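Endoglucanase EG-II (Hypocrea jecorina, PDB 3QR3) hydrolyses internal beta-1,4-glucosidic bonds of cellulose, as an endoglucanase whose catalytic domain is a TIM barrel of glycoside hydrolase family 5. Local coordinates at residues N122-T126 against T161-V165; L74-L78 against S127-L132. Numbering follows the deposited sequence.

Interaction 1. Residues N122-T126 against T161-V165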
loop_
_atom_site.group_PDB
_atom_site.type_symbol
_atom_site.label_atom_id
_atom_site.label_comp_id
_atom_site.label_asym_id
_atom_site.label_seq_id
_atom_site.Cartn_x
_atom_site.Cartn_y
_atom_site.Cartn_z
ATOM N N ASN A 122 -8.258 -18.576 8.560
ATOM C CA ASN A 122 -7.334 -18.391 7.445
ATOM C C ASN A 122 -8.059 -18.625 6.128
ATOM O O ASN A 122 -7.834 -17.905 5.162
ATOM C CB ASN A 122 -6.108 -19.323 7.533
ATOM C CG ASN A 122 -5.085 -18.865 8.563
ATOM O OD1 ASN A 122 -4.150 -19.600 8.903
ATOM N ND2 ASN A 122 -5.255 -17.653 9.065
ATOM N N ALA A 123 -8.932 -19.635 6.092
ATOM C CA ALA A 123 -9.638 -19.964 4.851
ATOM C C ALA A 123 -10.567 -18.838 4.389
ATOM O O ALA A 123 -10.770 -18.636 3.186
ATOM C CB ALA A 123 -10.413 -21.265 4.995
ATOM N N GLN A 124 -11.147 -18.106 5.332
ATOM C CA GLN A 124 -12.061 -17.029 4.952
ATOM C C GLN A 124 -11.284 -15.847 4.338
ATOM O O GLN A 124 -11.830 -15.068 3.557
ATOM C CB GLN A 124 -12.897 -16.586 6.150
ATOM C CG GLN A 124 -14.028 -17.561 6.519
ATOM C CD GLN A 124 -14.708 -17.208 7.831
ATOM O OE1 GLN A 124 -14.051 -16.838 8.805
ATOM N NE2 GLN A 124 -16.037 -17.322 7.863
ATOM N N PHE A 125 -10.007 -15.736 4.698
ATOM C CA PHE A 125 -9.132 -14.676 4.197
ATOM C C PHE A 125 -8.453 -15.108 2.901
ATOM O O PHE A 125 -8.344 -14.318 1.967
ATOM C CB PHE A 125 -8.108 -14.294 5.285
ATOM C CG PHE A 125 -7.152 -13.190 4.894
ATOM C CD1 PHE A 125 -7.616 -11.977 4.400
ATOM C CD2 PHE A 125 -5.783 -13.352 5.087
ATOM C CE1 PHE A 125 -6.720 -10.953 4.064
ATOM C CE2 PHE A 125 -4.885 -12.340 4.759
ATOM C CZ PHE A 125 -5.355 -11.140 4.248
ATOM N N THR A 126 -8.006 -16.361 2.829
ATOM C CA THR A 126 -7.334 -16.829 1.619
ATOM C C THR A 126 -8.355 -16.891 0.478
ATOM O O THR A 126 -8.021 -16.702 -0.692
ATOM C CB THR A 126 -6.660 -18.219 1.797
ATOM O OG1 THR A 126 -7.663 -19.202 2.068
ATOM C CG2 THR A 126 -5.650 -18.207 2.947
ATOM N N THR A 161 -0.505 -17.428 8.338
ATOM C CA THR A 161 -1.623 -16.891 7.559
ATOM C C THR A 161 -1.097 -16.313 6.255
ATOM O O THR A 161 -1.619 -16.602 5.163
ATOM C CB THR A 161 -2.385 -15.809 8.361
ATOM O OG1 THR A 161 -2.961 -16.408 9.528
ATOM C CG2 THR A 161 -3.494 -15.141 7.515
ATOM N N VAL A 162 -0.053 -15.497 6.364
ATOM C CA VAL A 162 0.545 -14.893 5.178
ATOM C C VAL A 162 1.018 -15.966 4.193
ATOM O O VAL A 162 0.816 -15.835 2.983
ATOM C CB VAL A 162 1.689 -13.900 5.534
ATOM C CG1 VAL A 162 2.427 -13.438 4.271
ATOM C CG2 VAL A 162 1.135 -12.685 6.304
ATOM N N GLN A 163 1.643 -17.026 4.711
ATOM C CA GLN A 163 2.082 -18.141 3.866
ATOM C C GLN A 163 0.905 -18.790 3.127
ATOM O O GLN A 163 0.991 -19.090 1.935
ATOM C CB GLN A 163 2.831 -19.193 4.698
ATOM C CG GLN A 163 3.223 -20.448 3.921
ATOM C CD GLN A 163 4.257 -20.170 2.830
ATOM O OE1 GLN A 163 5.459 -20.102 3.097
ATOM N NE2 GLN A 163 3.784 -20.010 1.592
ATOM N N GLU A 164 -0.198 -19.017 3.834
ATOM C CA GLU A 164 -1.388 -19.579 3.201
ATOM C C GLU A 164 -1.899 -18.662 2.072
ATOM O O GLU A 164 -2.347 -19.124 1.026
ATOM C CB GLU A 164 -2.498 -19.816 4.236
ATOM C CG GLU A 164 -2.256 -20.992 5.203
ATOM C CD GLU A 164 -3.555 -21.471 5.852
ATOM O OE1 GLU A 164 -4.628 -21.326 5.216
ATOM O OE2 GLU A 164 -3.508 -21.990 6.992
ATOM N N VAL A 165 -1.840 -17.359 2.284
ATOM C CA VAL A 165 -2.257 -16.424 1.233
ATOM C C VAL A 165 -1.333 -16.498 0.015
ATOM O O VAL A 165 -1.792 -16.632 -1.119
ATOM C CB VAL A 165 -2.341 -14.982 1.758
ATOM C CG1 VAL A 165 -2.577 -13.995 0.611
ATOM C CG2 VAL A 165 -3.466 -14.880 2.783
#

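Interaction 2. Residues L74-L78 against S127-L132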
loop_
_atom_site.group_PDB
_atom_site.type_symbol
_atom_site.label_atom_id
_atom_site.label_comp_id
_atom_site.label_asym_id
_atom_site.label_seq_id
_atom_site.Cartn_x
_atom_site.Cartn_y
_atom_site.Cartn_z
ATOM N N LEU A 74 -18.544 -12.270 4.605
ATOM C CA LEU A 74 -17.271 -12.847 4.977
ATOM C C LEU A 74 -17.116 -14.229 4.348
ATOM O O LEU A 74 -17.978 -15.089 4.504
ATOM C CB LEU A 74 -17.152 -12.931 6.499
ATOM C CG LEU A 74 -15.847 -13.554 6.985
ATOM C CD1 LEU A 74 -14.656 -12.756 6.456
ATOM C CD2 LEU A 74 -15.822 -13.631 8.510
ATOM N N GLY A 75 -16.018 -14.430 3.626
ATOM C CA GLY A 75 -15.736 -15.714 3.010
ATOM C C GLY A 75 -16.530 -15.942 1.734
ATOM O O GLY A 75 -16.427 -17.000 1.120
ATOM N N GLY A 76 -17.316 -14.952 1.327
ATOM C CA GLY A 76 -18.155 -15.096 0.144
ATOM C C GLY A 76 -17.479 -14.749 -1.170
ATOM O O GLY A 76 -16.288 -14.436 -1.210
ATOM N N ASN A 77 -18.237 -14.823 -2.259
ATOM C CA ASN A 77 -17.726 -14.440 -3.564
ATOM C C ASN A 77 -17.560 -12.927 -3.611
ATOM O O ASN A 77 -18.289 -12.201 -2.938
ATOM C CB ASN A 77 -18.676 -14.911 -4.673
ATOM C CG ASN A 77 -18.760 -16.435 -4.767
ATOM O OD1 ASN A 77 -17.827 -17.147 -4.392
ATOM N ND2 ASN A 77 -19.884 -16.936 -5.270
ATOM N N LEU A 78 -16.585 -12.447 -4.371
ATOM C CA LEU A 78 -16.473 -11.007 -4.588
ATOM C C LEU A 78 -17.819 -10.509 -5.107
ATOM O O LEU A 78 -18.430 -11.147 -5.976
ATOM C CB LEU A 78 -15.382 -10.692 -5.611
ATOM C CG LEU A 78 -13.952 -11.147 -5.289
ATOM C CD1 LEU A 78 -13.019 -10.811 -6.448
ATOM C CD2 LEU A 78 -13.461 -10.510 -4.002
ATOM N N SER A 127 -9.605 -17.167 0.828
ATOM C CA SER A 127 -10.696 -17.141 -0.143
ATOM C C SER A 127 -10.810 -15.781 -0.848
ATOM O O SER A 127 -11.091 -15.712 -2.047
ATOM C CB SER A 127 -12.013 -17.481 0.548
ATOM O OG SER A 127 -13.064 -16.695 0.038
ATOM N N LEU A 128 -10.592 -14.704 -0.102
ATOM C CA LEU A 128 -10.587 -13.371 -0.698
ATOM C C LEU A 128 -9.433 -13.267 -1.698
ATOM O O LEU A 128 -9.627 -12.909 -2.855
ATOM C CB LEU A 128 -10.442 -12.302 0.385
ATOM C CG LEU A 128 -10.098 -10.898 -0.119
ATOM C CD1 LEU A 128 -11.319 -10.272 -0.782
ATOM C CD2 LEU A 128 -9.564 -10.015 1.024
ATOM N N TRP A 129 -8.234 -13.623 -1.255
ATOM C CA TRP A 129 -7.056 -13.478 -2.099
ATOM C C TRP A 129 -7.029 -14.453 -3.272
ATOM O O TRP A 129 -6.501 -14.139 -4.335
ATOM C CB TRP A 129 -5.772 -13.540 -1.270
ATOM C CG TRP A 129 -5.460 -12.210 -0.671
ATOM C CD1 TRP A 129 -5.499 -11.866 0.653
ATOM C CD2 TRP A 129 -5.106 -11.020 -1.383
ATOM N NE1 TRP A 129 -5.167 -10.542 0.807
ATOM C CE2 TRP A 129 -4.921 -10.000 -0.428
ATOM C CE3 TRP A 129 -4.920 -10.721 -2.738
ATOM C CZ2 TRP A 129 -4.557 -8.696 -0.785
ATOM C CZ3 TRP A 129 -4.561 -9.421 -3.091
ATOM C CH2 TRP A 129 -4.385 -8.429 -2.116
ATOM N N SER A 130 -7.619 -15.626 -3.094
ATOM C CA SER A 130 -7.652 -16.600 -4.178
ATOM C C SER A 130 -8.467 -16.029 -5.342
ATOM O O SER A 130 -8.092 -16.145 -6.513
ATOM C CB SER A 130 -8.247 -17.922 -3.680
ATOM O OG SER A 130 -8.197 -18.912 -4.684
ATOM N N GLN A 131 -9.580 -15.383 -5.012
ATOM C CA GLN A 131 -10.423 -14.778 -6.030
ATOM C C GLN A 131 -9.748 -13.609 -6.736
ATOM O O GLN A 131 -9.814 -13.499 -7.958
ATOM C CB GLN A 131 -11.753 -14.322 -5.430
ATOM C CG GLN A 131 -12.610 -15.468 -4.934
ATOM C CD GLN A 131 -13.889 -14.965 -4.326
ATOM O OE1 GLN A 131 -14.837 -14.646 -5.038
ATOM N NE2 GLN A 131 -13.921 -14.873 -3.006
ATOM N N LEU A 132 -9.104 -12.734 -5.971
ATOM C CA LEU A 132 -8.384 -11.615 -6.570
ATOM C C LEU A 132 -7.257 -12.117 -7.474
ATOM O O LEU A 132 -7.060 -11.611 -8.570
ATOM C CB LEU A 132 -7.840 -10.687 -5.485
ATOM C CG LEU A 132 -8.927 -9.920 -4.733
ATOM C CD1 LEU A 132 -8.344 -9.210 -3.511
ATOM C CD2 LEU A 132 -9.590 -8.932 -5.692
HETATM O O HOH W 1 -13.936 -14.349 0.094
#

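Interaction 1. Residues N122-T126 against T161-V165
In the TIM barrel of this glycoside hydrolase, helices of the outer ring that follow one another along the chain lie side by side, and here helix 122-136 meets helix 155-171. The axes of the short segments come within 9.6 Å at an angle of 41°, running roughly in the same sense. Asn122, at the start of its helix, has its CA-to-CB bond directed toward the other helix and sets a polar side chain near Thr161 and Glu164; Glu164, at the exposed margin, can keep its carboxylate near solvent. About one turn on from Asn122, Phe125 points toward helix 155-171 and supplies the main apolar contact. Its CD2 lies 3.8 Å from Thr161 CG2, and its CE2 3.5 Å from Val165 CG2, so that two methyl groups of beta-branched residues a turn apart touch the ring. The same ring meets Trp129 of its own helix edge-to-face and also meets the ring of Trp66 on helix 66-69. Thr126 closes the row where the backbones come nearest, its CA 5.1 Å from the CA of Val165. A small side chain fits such a narrow gap, and its methyl CG2 packs 3.8 Å from Glu164 CB and 4.0 Å from Val165 CG2.

Interaction 2. Residues L74-L78 against S127-L132
Gln131 joins helix and loop through both ends of its amide. Its NE2 donates to Gly76 O at 3.0 Å, while its OE1 accepts from Leu78 N at 2.9 Å, so one side chain satisfies two peptide groups on the two flanks of Asn77, in a loop without regular structure. Glutamine suits the task, having a donor and an acceptor side by side and enough length to reach across. NE2 also donates to Ser127 O, 3.1 Å away and one turn earlier, which holds the amide in place. Water 1 adds a second link: it donates to Gly76 O at 2.7 Å and is hydrogen-bonded to Ser127 OG at 2.5 Å. Gly75, with its positive phi of 79°, takes a backbone shape easiest for a residue without a side chain. Beneath the polar layer Leu78 points toward the helix, its CD2 3.9 Å from Leu128 CD1 and its CD1 4.0 Å from Leu132 CD2. Leu78 and Leu132 also touch Ile83 of helix 80-95, extending the apolar patch. The loop is part of the beta-alpha connection between strand 59-64 and helix 80-95, packed on the next outer helix, 122-136, of the (beta/alpha)8 barrel.

Both interactions use helix 122-136, interaction 1 its first turn and interaction 2 the residues that follow, and their centres are 11 Å apart. Along the chain the order is 74-78, 122-126, 127-132, 161-165, so the two contacts cross. The shared helix thus binds backward to the loop leading into helix 80-95 and forward to helix 155-171, joining consecutive beta-alpha units of the one barrel. The contacts also touch each other: Val165 CG1 lies 3.6 Å from Trp129 CD1, and Gln124 OE1 3.7 Å from Leu74 CD2. Together they form a continuous piece of the outer layer around the parallel strands.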